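Side-chain contacts in papain-like cysteine protease (Porcine reproductive and respiratory syndrome virus, PDB 3MTV), which probably cleaves the viral polyprotein with a papain-like cysteine protease domain and also acts as a metal-dependent nuclease: residues 11-14 and 19-22; 42-47 and 55-60; 96-101 and 133-138. All blocks are in the same frame, centred on the assembly; numbering follows the deposited sequence.

In the fold
Interactions 1 and 2 belong together in the N-terminal part of the chain, their centres about 10 Å apart. Strand 18-23 supplies one side of interaction 1 and then pairs with strand 54-56 of interaction 2 through Val19 O and Val55 N, a probable hydrogen bond of 3.1 Å. Leu45 of interaction 2, on helix 39-48, packs on Val19 and Trp21 of interaction 1, linking the two. Interaction 3 sits on the other side of the chain's centre, in the papain-like proteinase region; its centre is about 41 Å from that of interaction 1 and about 37 Å from that of interaction 2. All three lie away from Cys90 and His159, the probable catalytic pair.

Interaction 1 of 3, residues 11-14 and 19-22; sequences VMYV and VSWA
Four backbone hydrogen bonds tie 11-14 to 19-22, grouped in two reciprocal pairs. Val11 N donates to Ala22 O at 2.8 Å, and Ala22 N returns a bond to Val11 O at 3.1 Å. One step along, Tyr13 N reaches Ser20 O at 2.9 Å, while Ser20 N bonds back to Tyr13 O over the same length. Met12 and Trp21 form a non-hydrogen-bonded pair between them, and Val14 with Val19 forms another beyond Tyr13 and Ser20. CA-H...O contacts supplement the bonds, including one from Met12 CA to Ser20 O.

The side chains divide between two faces. On one, Ser20 OG lies over a face of the Tyr13 ring, Ala22 CB approaches Tyr13 CE1 obliquely at 4.1 Å, and Val11 CG2 sits in plane at the ring's edge. The Tyr13 hydroxyl is hydrogen-bonded to His52 of the second subunit, and the two subunits' Tyr13 rings meet with their planes about 25° apart.

On the other face, the Met12 side chain slants across that of Val19, Met12 SD 3.9 Å from Val19 CG1, and Val14 runs alongside Val19, pointing the same way. With CG anti to the backbone N (chi1 157°), Met12 lays CG against Ser20 O. Leu45 of helix 39-48 covers Met12, Val19 and Trp21. This is a beta hairpin, the two inner strands of a four-stranded antiparallel sheet, one face packed on a helix and the other on the second subunit.

Interaction 2 of 3, residues 42-47 and 55-60; sequences ANRLHT and VDMSKF
Met57, which carries the contact to Leu45, belongs to a turn fastened by Asp56 OD1. The backbone N of Ser58 reaches this oxygen at 3.0 Å from the anti side, 26° out of the carboxylate plane, which makes an Asx turn. Ser58 OG is also modelled close to Asp56 OD1, but at a distance too short to be trusted, and that bond is doubtful. The other oxygen, Asp56 OD2, has a weak salt bridge to Lys59 NZ.

From this turn Met57 directs its side chain at helix 39-48. CG starts beside the backbone N, anti to the carbonyl carbon (chi1 -60°), and bends at the two outer torsions bring the thioether end alongside the helix backbone at Leu45. Met57 CE meets Leu45 CB at 4.1 Å, and Met57 SD lies 4.0 Å from Leu45 N. Beyond CB, Leu45 faces the hairpin.

The polar bonds thus shape the turn from within, whereas the join to the helix is apolar and rests on one methionine. Packing of this kind has no directional bond across it; the directional bonds are those of the turn, which hold the backbone from which Met57 springs.

Interaction 3 of 3, residues 96-101 and 133-138; sequences DSLPPE and NGLRAV
Apolar packing between Leu98 and Leu135 forms the heart of this contact. The two leucines reach toward each other tip to tip, Leu98 CD2 resting 3.6 Å from Leu135 CD1. Both send CG off beside the backbone N and anti to the carbonyl carbon, at chi1 -28° in Leu98 and -47° in Leu135, which brings their methyl ends together from the two facing segments.

A second group of contacts sets hydrocarbon against polar residues. Leu98 crosses Asn133 at about a right angle, with Leu98 CD1 lying 3.9 Å from Asn133 CB, while Leu98 CD2 also rests on the backbone carbonyl, 3.6 Å from Asn133 O. At the margin, Ser97 OG meets Leu135 CD2 at 3.7 Å. All are van der Waals contacts; Leu98 touches both the backbone and side chain of Asn133, and Leu135 besides.

Polar bonds fix each side separately. Gly134, at positive phi, is the C-prime residue of a Schellman motif: backbone N-H groups of Gly134 and Leu135 bond back to the final turn of helix 124-131. On the facing side Pro99 takes the N-cap position of helix 100-112, and Leu98 O accepts from Gln103 NE2.

The contact therefore joins the loop entering one helix to the link by which another, after its Schellman end, passes into strand 135-139. It thus connects the helical part to the antiparallel sheet, the two parts of a papain-like proteinase, as expected for this family.

Interaction 1 of 3, residues 11-14 and 19-22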
ATOM      1  N   VAL A  11       1.629  -2.538  -7.596  1.00 34.57           N
ATOM      2  CA  VAL A  11       2.964  -2.591  -7.077  1.00 42.37           C
ATOM      3  C   VAL A  11       2.951  -3.447  -5.858  1.00 51.84           C
ATOM      4  O   VAL A  11       1.904  -3.711  -5.358  1.00 55.24           O
ATOM      5  CB  VAL A  11       3.404  -1.201  -6.563  1.00 57.06           C
ATOM      6  CG1 VAL A  11       3.610  -0.271  -7.682  1.00 48.49           C
ATOM      7  CG2 VAL A  11       2.412  -0.615  -5.557  1.00 42.10           C
ATOM      8  N   MET A  12       4.083  -3.816  -5.275  1.00 40.88           N
ATOM      9  CA  MET A  12       3.914  -4.796  -4.244  1.00 48.36           C
ATOM     10  C   MET A  12       4.837  -4.526  -3.162  1.00 56.96           C
ATOM     11  O   MET A  12       5.946  -4.165  -3.461  1.00 62.08           O
ATOM     12  CB  MET A  12       4.305  -6.153  -4.792  1.00 57.48           C
ATOM     13  CG  MET A  12       4.691  -7.106  -3.709  1.00 64.76           C
ATOM     14  SD  MET A  12       4.934  -8.831  -4.209  1.00 80.81           S
ATOM     15  CE  MET A  12       6.461  -8.833  -5.112  1.00 46.46           C
ATOM     16  N   TYR A  13       4.410  -4.679  -1.909  1.00 52.50           N
ATOM     17  CA  TYR A  13       5.266  -4.263  -0.837  1.00 60.23           C
ATOM     18  C   TYR A  13       5.702  -5.527  -0.220  1.00 56.83           C
ATOM     19  O   TYR A  13       4.913  -6.443  -0.192  1.00 65.38           O
ATOM     20  CB  TYR A  13       4.526  -3.513   0.246  1.00 59.55           C
ATOM     21  CG  TYR A  13       3.745  -2.251  -0.084  1.00 59.72           C
ATOM     22  CD1 TYR A  13       3.421  -1.906  -1.368  1.00 51.40           C
ATOM     23  CD2 TYR A  13       3.294  -1.408   0.944  1.00 52.77           C
ATOM     24  CE1 TYR A  13       2.638  -0.742  -1.634  1.00 66.10           C
ATOM     25  CE2 TYR A  13       2.529  -0.227   0.672  1.00 58.71           C
ATOM     26  CZ  TYR A  13       2.214   0.086  -0.608  1.00 56.54           C
ATOM     27  OH  TYR A  13       1.500   1.201  -0.881  1.00 51.74           O
ATOM     28  N   VAL A  14       6.924  -5.553   0.339  1.00 67.40           N
ATOM     29  CA  VAL A  14       7.520  -6.728   0.980  1.00 51.68           C
ATOM     30  C   VAL A  14       8.397  -6.512   2.195  1.00 67.03           C
ATOM     31  O   VAL A  14       9.231  -5.593   2.159  1.00 93.00           O
ATOM     32  CB  VAL A  14       8.531  -7.229   0.088  1.00 52.03           C
ATOM     33  CG1 VAL A  14       9.049  -8.463   0.668  1.00 45.15           C
ATOM     34  CG2 VAL A  14       7.985  -7.460  -1.346  1.00 44.59           C
ATOM     35  N   VAL A  19       3.791  -9.808   2.569  1.00 72.38           N
ATOM     36  CA  VAL A  19       3.709  -9.180   1.261  1.00 54.45           C
ATOM     37  C   VAL A  19       2.286  -8.579   0.940  1.00 69.72           C
ATOM     38  O   VAL A  19       1.276  -9.015   1.500  1.00 71.87           O
ATOM     39  CB  VAL A  19       4.061 -10.267   0.380  1.00 71.06           C
ATOM     40  CG1 VAL A  19       3.320 -10.220  -0.911  1.00 60.11           C
ATOM     41  CG2 VAL A  19       5.577 -10.319   0.292  1.00 59.99           C
ATOM     42  N   SER A  20       2.193  -7.522   0.130  1.00 56.18           N
ATOM     43  CA  SER A  20       0.936  -6.828  -0.067  1.00 42.81           C
ATOM     44  C   SER A  20       0.903  -6.308  -1.478  1.00 46.76           C
ATOM     45  O   SER A  20       1.895  -6.045  -2.050  1.00 56.24           O
ATOM     46  CB  SER A  20       0.816  -5.626   0.884  1.00 53.32           C
ATOM     47  OG  SER A  20       0.106  -4.526   0.252  1.00 65.04           O
ATOM     48  N   TRP A  21      -0.232  -6.057  -2.065  1.00 51.49           N
ATOM     49  CA  TRP A  21      -0.066  -5.252  -3.248  1.00 47.92           C
ATOM     50  C   TRP A  21      -1.010  -4.071  -3.233  1.00 47.66           C
ATOM     51  O   TRP A  21      -1.897  -4.071  -2.472  1.00 51.36           O
ATOM     52  CB  TRP A  21      -0.340  -6.081  -4.477  1.00 38.52           C
ATOM     53  CG  TRP A  21      -1.807  -6.495  -4.719  1.00 54.62           C
ATOM     54  CD1 TRP A  21      -2.465  -7.544  -4.115  1.00 63.43           C
ATOM     55  CD2 TRP A  21      -2.768  -5.907  -5.609  1.00 45.04           C
ATOM     56  NE1 TRP A  21      -3.769  -7.652  -4.584  1.00 45.41           N
ATOM     57  CE2 TRP A  21      -3.975  -6.689  -5.518  1.00 45.36           C
ATOM     58  CE3 TRP A  21      -2.739  -4.822  -6.474  1.00 47.92           C
ATOM     59  CZ2 TRP A  21      -5.136  -6.407  -6.227  1.00 45.31           C
ATOM     60  CZ3 TRP A  21      -3.909  -4.543  -7.258  1.00 45.66           C
ATOM     61  CH2 TRP A  21      -5.093  -5.332  -7.092  1.00 60.39           C
ATOM     62  N   ALA A  22      -0.879  -3.145  -4.168  1.00 47.40           N
ATOM     63  CA  ALA A  22      -1.698  -1.959  -4.180  1.00 58.83           C
ATOM     64  C   ALA A  22      -1.676  -1.405  -5.577  1.00 51.54           C
ATOM     65  O   ALA A  22      -0.755  -1.726  -6.322  1.00 57.07           O
ATOM     66  CB  ALA A  22      -1.128  -0.983  -3.212  1.00 46.10           C
TER

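Interaction 2 of 3, residues 42-47 and 55-60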
ATOM      1  N   ALA A  42       4.696 -12.229  -7.227  1.00 63.96           N
ATOM      2  CA  ALA A  42       3.835 -11.150  -7.728  1.00 51.13           C
ATOM      3  C   ALA A  42       2.604 -11.719  -8.274  1.00 66.69           C
ATOM      4  O   ALA A  42       1.572 -11.694  -7.627  1.00 70.45           O
ATOM      5  CB  ALA A  42       4.464 -10.378  -8.799  1.00 67.03           C
ATOM      6  N   ASN A  43       2.715 -12.215  -9.491  1.00 67.43           N
ATOM      7  CA  ASN A  43       1.644 -12.992 -10.087  1.00 73.91           C
ATOM      8  C   ASN A  43       0.706 -13.730  -9.151  1.00 79.69           C
ATOM      9  O   ASN A  43      -0.543 -13.635  -9.326  1.00 61.66           O
ATOM     10  CB  ASN A  43       2.228 -13.928 -11.087  1.00 54.22           C
ATOM     11  CG  ASN A  43       2.614 -13.197 -12.325  1.00102.31           C
ATOM     12  OD1 ASN A  43       1.946 -13.381 -13.377  1.00 80.23           O
ATOM     13  ND2 ASN A  43       3.647 -12.265 -12.208  1.00 71.44           N
ATOM     14  N   ARG A  44       1.292 -14.428  -8.172  1.00 56.97           N
ATOM     15  CA  ARG A  44       0.479 -15.205  -7.248  1.00 80.30           C
ATOM     16  C   ARG A  44      -0.482 -14.260  -6.543  1.00 71.85           C
ATOM     17  O   ARG A  44      -1.660 -14.171  -6.936  1.00 65.93           O
ATOM     18  CB  ARG A  44       1.293 -16.027  -6.236  1.00 76.34           C
ATOM     19  CG  ARG A  44       1.426 -17.435  -6.733  1.00 79.78           C
ATOM     20  CD  ARG A  44       2.462 -18.335  -6.053  1.00 88.74           C
ATOM     21  NE  ARG A  44       2.631 -19.454  -7.001  1.00 98.53           N
ATOM     22  CZ  ARG A  44       3.369 -20.564  -6.845  1.00103.67           C
ATOM     23  NH1 ARG A  44       4.110 -20.814  -5.717  1.00 58.81           N
ATOM     24  NH2 ARG A  44       3.320 -21.452  -7.855  1.00 79.70           N
ATOM     25  N   LEU A  45       0.045 -13.586  -5.518  1.00 80.72           N
ATOM     26  CA  LEU A  45      -0.462 -12.314  -4.969  1.00 60.49           C
ATOM     27  C   LEU A  45      -1.414 -11.496  -5.760  1.00 55.58           C
ATOM     28  O   LEU A  45      -2.496 -11.295  -5.370  1.00 46.10           O
ATOM     29  CB  LEU A  45       0.647 -11.330  -4.746  1.00 67.24           C
ATOM     30  CG  LEU A  45       0.446 -10.666  -3.383  1.00 72.65           C
ATOM     31  CD1 LEU A  45       1.026  -9.343  -3.379  1.00 68.47           C
ATOM     32  CD2 LEU A  45      -0.995 -10.550  -3.084  1.00 54.43           C
ATOM     33  N   HIS A  46      -1.009 -10.948  -6.866  1.00 57.77           N
ATOM     34  CA  HIS A  46      -1.924  -9.989  -7.477  1.00 48.18           C
ATOM     35  C   HIS A  46      -3.070 -10.694  -8.049  1.00 49.97           C
ATOM     36  O   HIS A  46      -4.135 -10.170  -8.036  1.00 63.94           O
ATOM     37  CB  HIS A  46      -1.143  -9.229  -8.513  1.00 55.95           C
ATOM     38  CG  HIS A  46      -1.935  -8.447  -9.490  1.00 61.77           C
ATOM     39  ND1 HIS A  46      -2.267  -7.132  -9.276  1.00 46.76           N
ATOM     40  CD2 HIS A  46      -2.367  -8.748 -10.740  1.00 76.98           C
ATOM     41  CE1 HIS A  46      -2.882  -6.651 -10.332  1.00 62.74           C
ATOM     42  NE2 HIS A  46      -2.964  -7.615 -11.240  1.00 80.88           N
ATOM     43  N   THR A  47      -2.852 -11.900  -8.549  1.00 72.36           N
ATOM     44  CA  THR A  47      -3.907 -12.665  -9.180  1.00 69.87           C
ATOM     45  C   THR A  47      -4.895 -13.172  -8.151  1.00 67.60           C
ATOM     46  O   THR A  47      -6.136 -13.164  -8.354  1.00 56.62           O
ATOM     47  CB  THR A  47      -3.346 -13.798 -10.079  1.00 43.16           C
ATOM     48  OG1 THR A  47      -3.147 -13.237 -11.384  1.00 67.56           O
ATOM     49  CG2 THR A  47      -4.382 -14.857 -10.251  1.00 68.27           C
ATOM     50  N   VAL A  55      -0.270 -10.770   3.534  1.00 67.08           N
ATOM     51  CA  VAL A  55      -0.296 -12.252   3.571  1.00 51.13           C
ATOM     52  C   VAL A  55       1.071 -12.932   3.778  1.00 73.44           C
ATOM     53  O   VAL A  55       2.053 -12.480   3.237  1.00 75.41           O
ATOM     54  CB  VAL A  55      -0.840 -12.838   2.228  1.00 67.60           C
ATOM     55  CG1 VAL A  55      -2.006 -12.124   1.750  1.00 75.01           C
ATOM     56  CG2 VAL A  55       0.116 -12.676   1.160  1.00 63.42           C
ATOM     57  N   ASP A  56       1.145 -14.037   4.524  1.00 81.87           N
ATOM     58  CA  ASP A  56       2.377 -14.798   4.591  1.00 52.09           C
ATOM     59  C   ASP A  56       2.312 -15.898   3.487  1.00 77.14           C
ATOM     60  O   ASP A  56       1.696 -16.914   3.718  1.00 92.61           O
ATOM     61  CB  ASP A  56       2.526 -15.392   5.979  1.00 55.56           C
ATOM     62  CG  ASP A  56       3.742 -16.334   6.059  1.00102.81           C
ATOM     63  OD1 ASP A  56       4.185 -16.783   4.932  1.00 72.08           O
ATOM     64  OD2 ASP A  56       4.249 -16.611   7.203  1.00 72.57           O
ATOM     65  N   MET A  57       2.889 -15.719   2.294  1.00 63.81           N
ATOM     66  CA  MET A  57       2.474 -16.570   1.176  1.00 75.05           C
ATOM     67  C   MET A  57       2.916 -18.052   1.320  1.00 87.56           C
ATOM     68  O   MET A  57       2.625 -18.928   0.469  1.00 72.36           O
ATOM     69  CB  MET A  57       2.924 -16.027  -0.171  1.00 49.37           C
ATOM     70  CG  MET A  57       2.433 -14.773  -0.476  1.00 54.20           C
ATOM     71  SD  MET A  57       1.303 -14.711  -1.926  1.00 77.41           S
ATOM     72  CE  MET A  57       2.288 -14.817  -3.448  1.00 73.63           C
ATOM     73  N   SER A  58       3.651 -18.314   2.386  1.00 72.17           N
ATOM     74  CA  SER A  58       3.988 -19.685   2.757  1.00 81.66           C
ATOM     75  C   SER A  58       2.737 -20.408   3.270  1.00 89.74           C
ATOM     76  O   SER A  58       2.517 -21.586   2.981  1.00102.21           O
ATOM     77  CB  SER A  58       4.987 -19.657   3.910  1.00 78.00           C
ATOM     78  OG  SER A  58       4.336 -19.256   5.126  1.00 92.05           O
ATOM     79  N   LYS A  59       1.923 -19.708   4.055  1.00 86.73           N
ATOM     80  CA  LYS A  59       0.727 -20.294   4.605  1.00 74.45           C
ATOM     81  C   LYS A  59      -0.328 -20.741   3.590  1.00 68.51           C
ATOM     82  O   LYS A  59      -1.316 -21.317   3.967  1.00 76.05           O
ATOM     83  CB  LYS A  59       0.122 -19.357   5.612  1.00 66.31           C
ATOM     84  CG  LYS A  59       1.042 -19.121   6.764  1.00 82.46           C
ATOM     85  CD  LYS A  59       2.202 -20.143   6.775  1.00 83.06           C
ATOM     86  CE  LYS A  59       3.106 -19.766   7.950  1.00119.42           C
ATOM     87  NZ  LYS A  59       2.321 -18.863   8.931  1.00108.53           N
ATOM     88  N   PHE A  60      -0.111 -20.494   2.318  1.00 57.60           N
ATOM     89  CA  PHE A  60      -1.108 -20.791   1.290  1.00 87.32           C
ATOM     90  C   PHE A  60      -0.590 -21.773   0.276  1.00 91.37           C
ATOM     91  O   PHE A  60       0.612 -21.919   0.196  1.00 93.67           O
ATOM     92  CB  PHE A  60      -1.432 -19.530   0.468  1.00 79.00           C
ATOM     93  CG  PHE A  60      -2.220 -18.484   1.230  1.00 76.84           C
ATOM     94  CD1 PHE A  60      -1.624 -17.734   2.245  1.00 90.69           C
ATOM     95  CD2 PHE A  60      -3.541 -18.247   0.933  1.00 78.41           C
ATOM     96  CE1 PHE A  60      -2.340 -16.770   2.939  1.00 79.97           C
ATOM     97  CE2 PHE A  60      -4.231 -17.303   1.604  1.00 69.71           C
ATOM     98  CZ  PHE A  60      -3.634 -16.564   2.601  1.00 89.97           C
TER

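Interaction 3 of 3, residues 96-101 and 133-138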
ATOM      1  N   ASP A  96     -29.538 -21.870  11.615  1.00 46.87           N
ATOM      2  CA  ASP A  96     -29.553 -23.287  11.861  1.00 63.77           C
ATOM      3  C   ASP A  96     -30.786 -23.723  12.598  1.00 59.49           C
ATOM      4  O   ASP A  96     -31.364 -24.753  12.302  1.00 69.19           O
ATOM      5  CB  ASP A  96     -28.266 -23.773  12.489  1.00 36.04           C
ATOM      6  CG  ASP A  96     -27.303 -24.342  11.407  1.00 96.68           C
ATOM      7  OD1 ASP A  96     -26.196 -24.813  11.861  1.00 77.74           O
ATOM      8  OD2 ASP A  96     -27.683 -24.294  10.130  1.00 62.87           O
ATOM      9  N   SER A  97     -31.267 -22.817  13.407  1.00 64.36           N
ATOM     10  CA  SER A  97     -32.356 -23.096  14.238  1.00 46.34           C
ATOM     11  C   SER A  97     -33.644 -23.079  13.424  1.00 66.16           C
ATOM     12  O   SER A  97     -34.614 -23.702  13.809  1.00 73.03           O
ATOM     13  CB  SER A  97     -32.377 -22.041  15.303  1.00 44.44           C
ATOM     14  OG  SER A  97     -33.412 -21.131  15.053  1.00 65.58           O
ATOM     15  N   LEU A  98     -33.706 -22.448  12.266  1.00 53.48           N
ATOM     16  CA  LEU A  98     -35.001 -22.602  11.576  1.00 53.55           C
ATOM     17  C   LEU A  98     -35.332 -23.934  10.897  1.00 53.37           C
ATOM     18  O   LEU A  98     -34.533 -24.846  10.642  1.00 59.87           O
ATOM     19  CB  LEU A  98     -35.296 -21.456  10.601  1.00 54.41           C
ATOM     20  CG  LEU A  98     -34.659 -20.066  10.897  1.00 54.72           C
ATOM     21  CD1 LEU A  98     -34.645 -19.243   9.696  1.00 47.53           C
ATOM     22  CD2 LEU A  98     -35.284 -19.186  11.967  1.00 47.53           C
ATOM     23  N   PRO A  99     -36.570 -24.048  10.582  1.00 65.08           N
ATOM     24  CA  PRO A  99     -36.920 -25.255   9.847  1.00 51.68           C
ATOM     25  C   PRO A  99     -36.267 -25.194   8.513  1.00 57.64           C
ATOM     26  O   PRO A  99     -36.058 -24.159   7.916  1.00 59.66           O
ATOM     27  CB  PRO A  99     -38.452 -25.116   9.644  1.00 53.20           C
ATOM     28  CG  PRO A  99     -38.905 -24.000  10.675  1.00 43.96           C
ATOM     29  CD  PRO A  99     -37.704 -23.137  10.870  1.00 59.31           C
ATOM     30  N   PRO A 100     -36.043 -26.341   7.989  1.00 58.23           N
ATOM     31  CA  PRO A 100     -35.424 -26.664   6.718  1.00 58.62           C
ATOM     32  C   PRO A 100     -36.029 -25.883   5.605  1.00 48.07           C
ATOM     33  O   PRO A 100     -35.240 -25.245   4.902  1.00 61.23           O
ATOM     34  CB  PRO A 100     -35.752 -28.133   6.532  1.00 65.57           C
ATOM     35  CG  PRO A 100     -36.199 -28.648   7.837  1.00 57.06           C
ATOM     36  CD  PRO A 100     -36.567 -27.502   8.707  1.00 55.71           C
ATOM     37  N   GLU A 101     -37.338 -25.999   5.357  1.00 52.74           N
ATOM     38  CA  GLU A 101     -37.939 -25.282   4.207  1.00 56.64           C
ATOM     39  C   GLU A 101     -37.472 -23.838   4.359  1.00 72.57           C
ATOM     40  O   GLU A 101     -37.059 -23.171   3.413  1.00 64.82           O
ATOM     41  CB  GLU A 101     -39.479 -25.117   4.192  1.00 65.90           C
ATOM     42  CG  GLU A 101     -40.365 -26.069   4.915  1.00 70.65           C
ATOM     43  CD  GLU A 101     -40.295 -25.978   6.489  1.00 90.17           C
ATOM     44  OE1 GLU A 101     -39.569 -26.867   7.130  1.00 76.09           O
ATOM     45  OE2 GLU A 101     -41.012 -25.053   7.048  1.00 69.21           O
ATOM     46  N   ASN A 133     -36.620 -13.316  10.748  1.00 57.41           N
ATOM     47  CA  ASN A 133     -36.870 -14.704  11.023  1.00 55.91           C
ATOM     48  C   ASN A 133     -37.038 -15.026  12.498  1.00 56.12           C
ATOM     49  O   ASN A 133     -37.124 -16.237  12.889  1.00 60.71           O
ATOM     50  CB  ASN A 133     -35.860 -15.568  10.301  1.00 54.50           C
ATOM     51  CG  ASN A 133     -36.312 -15.859   8.897  1.00 64.14           C
ATOM     52  OD1 ASN A 133     -35.699 -15.356   8.019  1.00 57.07           O
ATOM     53  ND2 ASN A 133     -37.439 -16.614   8.680  1.00 52.30           N
ATOM     54  N   GLY A 134     -37.130 -13.926  13.276  1.00 58.55           N
ATOM     55  CA  GLY A 134     -37.322 -13.919  14.718  1.00 50.81           C
ATOM     56  C   GLY A 134     -35.986 -14.163  15.349  1.00 61.38           C
ATOM     57  O   GLY A 134     -35.860 -14.394  16.520  1.00 60.05           O
ATOM     58  N   LEU A 135     -34.933 -14.137  14.585  1.00 56.12           N
ATOM     59  CA  LEU A 135     -33.731 -14.230  15.327  1.00 56.79           C
ATOM     60  C   LEU A 135     -33.162 -12.870  15.567  1.00 59.46           C
ATOM     61  O   LEU A 135     -33.734 -11.776  15.216  1.00 62.53           O
ATOM     62  CB  LEU A 135     -32.697 -15.112  14.659  1.00 52.89           C
ATOM     63  CG  LEU A 135     -33.273 -16.440  14.171  1.00 58.26           C
ATOM     64  CD1 LEU A 135     -32.593 -16.945  12.955  1.00 38.51           C
ATOM     65  CD2 LEU A 135     -33.238 -17.454  15.274  1.00 58.02           C
ATOM     66  N   ARG A 136     -32.045 -13.019  16.250  1.00 47.12           N
ATOM     67  CA  ARG A 136     -31.254 -11.995  16.871  1.00 48.87           C
ATOM     68  C   ARG A 136     -29.857 -12.542  17.229  1.00 50.06           C
ATOM     69  O   ARG A 136     -29.711 -13.686  17.696  1.00 56.03           O
ATOM     70  CB  ARG A 136     -31.949 -11.519  18.139  1.00 52.13           C
ATOM     71  CG  ARG A 136     -31.224 -11.717  19.399  1.00 48.57           C
ATOM     72  CD  ARG A 136     -31.899 -10.913  20.488  1.00 68.07           C
ATOM     73  NE  ARG A 136     -32.003 -11.504  21.832  1.00 58.86           N
ATOM     74  CZ  ARG A 136     -32.967 -11.180  22.691  1.00 76.51           C
ATOM     75  NH1 ARG A 136     -33.900 -10.307  22.326  1.00 54.89           N
ATOM     76  NH2 ARG A 136     -33.011 -11.728  23.902  1.00 88.79           N
ATOM     77  N   ALA A 137     -28.818 -11.745  16.978  1.00 47.02           N
ATOM     78  CA  ALA A 137     -27.437 -12.218  17.250  1.00 60.81           C
ATOM     79  C   ALA A 137     -26.788 -11.330  18.210  1.00 64.64           C
ATOM     80  O   ALA A 137     -26.811 -10.093  18.039  1.00 75.16           O
ATOM     81  CB  ALA A 137     -26.544 -12.245  16.031  1.00 56.73           C
ATOM     82  N   VAL A 138     -26.169 -11.968  19.207  1.00 60.41           N
ATOM     83  CA  VAL A 138     -25.700 -11.239  20.367  1.00 67.06           C
ATOM     84  C   VAL A 138     -24.316 -11.594  20.644  1.00 61.81           C
ATOM     85  O   VAL A 138     -23.906 -12.769  20.620  1.00 61.93           O
ATOM     86  CB  VAL A 138     -26.403 -11.559  21.684  1.00 53.44           C
ATOM     87  CG1 VAL A 138     -25.994 -10.494  22.715  1.00 81.61           C
ATOM     88  CG2 VAL A 138     -27.893 -11.663  21.541  1.00 45.16           C
TER